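Local coordinates for protein phosphoribosylaminoimidazole carboxylase (Bombyx mori, PDB 4JA0) that probably carries out two steps of purine biosynthesis, joining an AIR carboxylase and a SAICAR synthetase in one polypeptide, at residues Trp101-Leu106 with Thr125-Glu130. Residues are numbered along the deposited sequence; the frame is centred on the assembly and turned at random.
Sequences WVTRRL and TPPKQE. With SO4 (sulfate ion), chain J.
Arg104 and Glu130 meet on one face of a two-stranded antiparallel pairing, joined by a side-on salt bridge. NE (2.9 Å) and NH2 (3.0 Å) of Arg104 both donate to OE1 of Glu130, which lies in the guanidinium plane, whereas NE reaches that oxygen from above the carboxylate plane; the two flat groups stand 83° apart. Arginine suits this place because its chain, extended from CG to NE, brings two N-H groups to one carboxylate oxygen, and glutamate supplies the matching charge. NH1 donates to O2 of a sulfate at 3.3 Å, an ion also bound by Ser110 N; it probably came from the crystallisation liquor and marks an anion site only tentatively. CG1 of Val102 covers one guanidinium face, 4.0 Å above its centre. An alanine in place of Arg104 would probably leave the Glu130 carboxylate without its cationic mate and the sulfate without one of its donors.

Between the backbones, Val102 and Glu130 form a hydrogen-bonded pair, with Val102 N to Glu130 O at 2.9 Å and a bond back from Glu130 N to Val102 O. Arg104 N donates to Lys128 O; the return bond from Lys128 N to Arg104 O is weak.

Packing takes over around Pro127. The beta-branched Thr103 offers it a methyl: CG2, anti to the backbone N, touches Pro127 CB at 3.5 Å. Pro127 CG sits over one face of the Arg105 guanidinium, toward its rim; Arg105 NE pairs with Glu180.

This antiparallel pairing belongs to the curled sheet of the SAICAR synthetase domain, where strand 188-200 flanks strand 100-104 on its other edge.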
loop_
_atom_site.group_PDB
_atom_site.type_symbol
_atom_site.label_atom_id
_atom_site.label_comp_id
_atom_site.label_asym_id
_atom_site.label_seq_id
_atom_site.Cartn_x
_atom_site.Cartn_y
_atom_site.Cartn_z
ATOM N N TRP A 101 11.861 -53.958 -1.477
ATOM C CA TRP A 101 11.295 -52.756 -2.079
ATOM C C TRP A 101 11.786 -52.586 -3.520
ATOM O O TRP A 101 12.971 -52.362 -3.757
ATOM C CB TRP A 101 11.615 -51.523 -1.228
ATOM C CG TRP A 101 11.144 -51.668 0.175
ATOM C CD1 TRP A 101 11.748 -52.383 1.173
ATOM C CD2 TRP A 101 9.941 -51.122 0.740
ATOM N NE1 TRP A 101 11.000 -52.297 2.330
ATOM C CE2 TRP A 101 9.888 -51.528 2.088
ATOM C CE3 TRP A 101 8.920 -50.322 0.239
ATOM C CZ2 TRP A 101 8.837 -51.163 2.942
ATOM C CZ3 TRP A 101 7.878 -49.962 1.086
ATOM C CH2 TRP A 101 7.847 -50.378 2.420
ATOM N N VAL A 102 10.873 -52.731 -4.474
ATOM C CA VAL A 102 11.220 -52.786 -5.891
ATOM C C VAL A 102 10.712 -51.551 -6.635
ATOM O O VAL A 102 9.602 -51.089 -6.386
ATOM C CB VAL A 102 10.644 -54.069 -6.563
ATOM C CG1 VAL A 102 10.883 -54.036 -8.049
ATOM C CG2 VAL A 102 11.250 -55.297 -5.969
ATOM N N THR A 103 11.546 -50.979 -7.496
ATOM C CA THR A 103 11.156 -49.820 -8.319
ATOM C C THR A 103 11.394 -50.125 -9.786
ATOM O O THR A 103 12.430 -50.684 -10.129
ATOM C CB THR A 103 11.945 -48.527 -7.953
ATOM O OG1 THR A 103 11.950 -48.350 -6.536
ATOM C CG2 THR A 103 11.277 -47.327 -8.538
ATOM N N ARG A 104 10.452 -49.731 -10.639
ATOM C CA ARG A 104 10.565 -49.920 -12.082
ATOM C C ARG A 104 10.351 -48.629 -12.829
ATOM O O ARG A 104 9.477 -47.853 -12.474
ATOM C CB ARG A 104 9.496 -50.890 -12.567
ATOM C CG ARG A 104 9.357 -52.105 -11.712
ATOM C CD ARG A 104 8.232 -52.966 -12.212
ATOM N NE ARG A 104 7.924 -54.025 -11.259
ATOM C CZ ARG A 104 8.553 -55.194 -11.226
ATOM N NH1 ARG A 104 9.523 -55.462 -12.104
ATOM N NH2 ARG A 104 8.209 -56.094 -10.319
ATOM N N ARG A 105 11.103 -48.424 -13.902
ATOM C CA ARG A 105 10.849 -47.294 -14.788
ATOM C C ARG A 105 10.127 -47.812 -16.027
ATOM O O ARG A 105 9.275 -47.131 -16.589
ATOM C CB ARG A 105 12.173 -46.586 -15.152
ATOM C CG ARG A 105 12.072 -45.537 -16.258
ATOM C CD ARG A 105 11.190 -44.361 -15.865
ATOM N NE ARG A 105 11.874 -43.421 -14.985
ATOM C CZ ARG A 105 11.275 -42.390 -14.392
ATOM N NH1 ARG A 105 9.981 -42.183 -14.584
ATOM N NH2 ARG A 105 11.966 -41.573 -13.599
ATOM N N LEU A 106 10.442 -49.048 -16.406
ATOM C CA LEU A 106 9.881 -49.687 -17.586
ATOM C C LEU A 106 9.181 -50.948 -17.166
ATOM O O LEU A 106 9.466 -51.485 -16.097
ATOM C CB LEU A 106 11.001 -50.108 -18.533
ATOM C CG LEU A 106 11.780 -49.081 -19.326
ATOM C CD1 LEU A 106 12.802 -49.786 -20.136
ATOM C CD2 LEU A 106 10.822 -48.377 -20.251
ATOM N N THR A 125 5.638 -43.493 -15.024
ATOM C CA THR A 125 5.858 -42.135 -14.634
ATOM C C THR A 125 4.799 -41.690 -13.634
ATOM O O THR A 125 3.645 -41.477 -14.006
ATOM C CB THR A 125 5.823 -41.215 -15.858
ATOM O OG1 THR A 125 6.926 -41.479 -16.739
ATOM C CG2 THR A 125 5.980 -39.903 -15.371
ATOM N N PRO A 126 5.173 -41.547 -12.354
ATOM C CA PRO A 126 6.490 -41.714 -11.746
ATOM C C PRO A 126 6.860 -43.199 -11.672
ATOM O O PRO A 126 6.037 -44.046 -12.037
ATOM C CB PRO A 126 6.288 -41.111 -10.345
ATOM C CG PRO A 126 4.929 -41.334 -10.050
ATOM C CD PRO A 126 4.172 -41.199 -11.334
ATOM N N PRO A 127 8.093 -43.511 -11.237
ATOM C CA PRO A 127 8.459 -44.925 -11.205
ATOM C C PRO A 127 7.496 -45.731 -10.358
ATOM O O PRO A 127 7.096 -45.290 -9.268
ATOM C CB PRO A 127 9.844 -44.913 -10.545
ATOM C CG PRO A 127 10.375 -43.566 -10.803
ATOM C CD PRO A 127 9.193 -42.655 -10.752
ATOM N N LYS A 128 7.130 -46.899 -10.882
ATOM C CA LYS A 128 6.292 -47.859 -10.182
ATOM C C LYS A 128 7.069 -48.381 -8.990
ATOM O O LYS A 128 8.267 -48.686 -9.106
ATOM C CB LYS A 128 5.982 -49.027 -11.107
ATOM C CG LYS A 128 4.825 -49.927 -10.684
ATOM C CD LYS A 128 3.509 -49.400 -11.189
ATOM C CE LYS A 128 2.371 -50.276 -10.727
ATOM N NZ LYS A 128 1.088 -49.756 -11.259
ATOM N N GLN A 129 6.409 -48.487 -7.843
ATOM C CA GLN A 129 7.079 -49.041 -6.680
ATOM C C GLN A 129 6.209 -50.110 -6.014
ATOM O O GLN A 129 5.054 -49.859 -5.683
ATOM C CB GLN A 129 7.584 -47.907 -5.753
ATOM C CG GLN A 129 7.249 -47.967 -4.276
ATOM C CD GLN A 129 7.844 -49.145 -3.521
ATOM O OE1 GLN A 129 8.482 -50.030 -4.089
ATOM N NE2 GLN A 129 7.613 -49.167 -2.226
ATOM N N GLU A 130 6.768 -51.317 -5.889
ATOM C CA GLU A 130 6.059 -52.490 -5.378
ATOM C C GLU A 130 6.778 -53.152 -4.214
ATOM O O GLU A 130 7.984 -52.994 -4.021
ATOM C CB GLU A 130 5.860 -53.514 -6.495
ATOM C CG GLU A 130 5.089 -52.929 -7.643
ATOM C CD GLU A 130 4.967 -53.838 -8.840
ATOM O OE1 GLU A 130 5.958 -54.519 -9.186
ATOM O OE2 GLU A 130 3.861 -53.852 -9.432
HETATM S S SO4 J . 10.997 -59.044 -11.562
HETATM O O1 SO4 J . 11.605 -60.307 -11.972
HETATM O O2 SO4 J . 10.132 -58.626 -12.657
HETATM O O3 SO4 J . 10.217 -59.234 -10.335
HETATM O O4 SO4 J . 12.011 -58.010 -11.330
#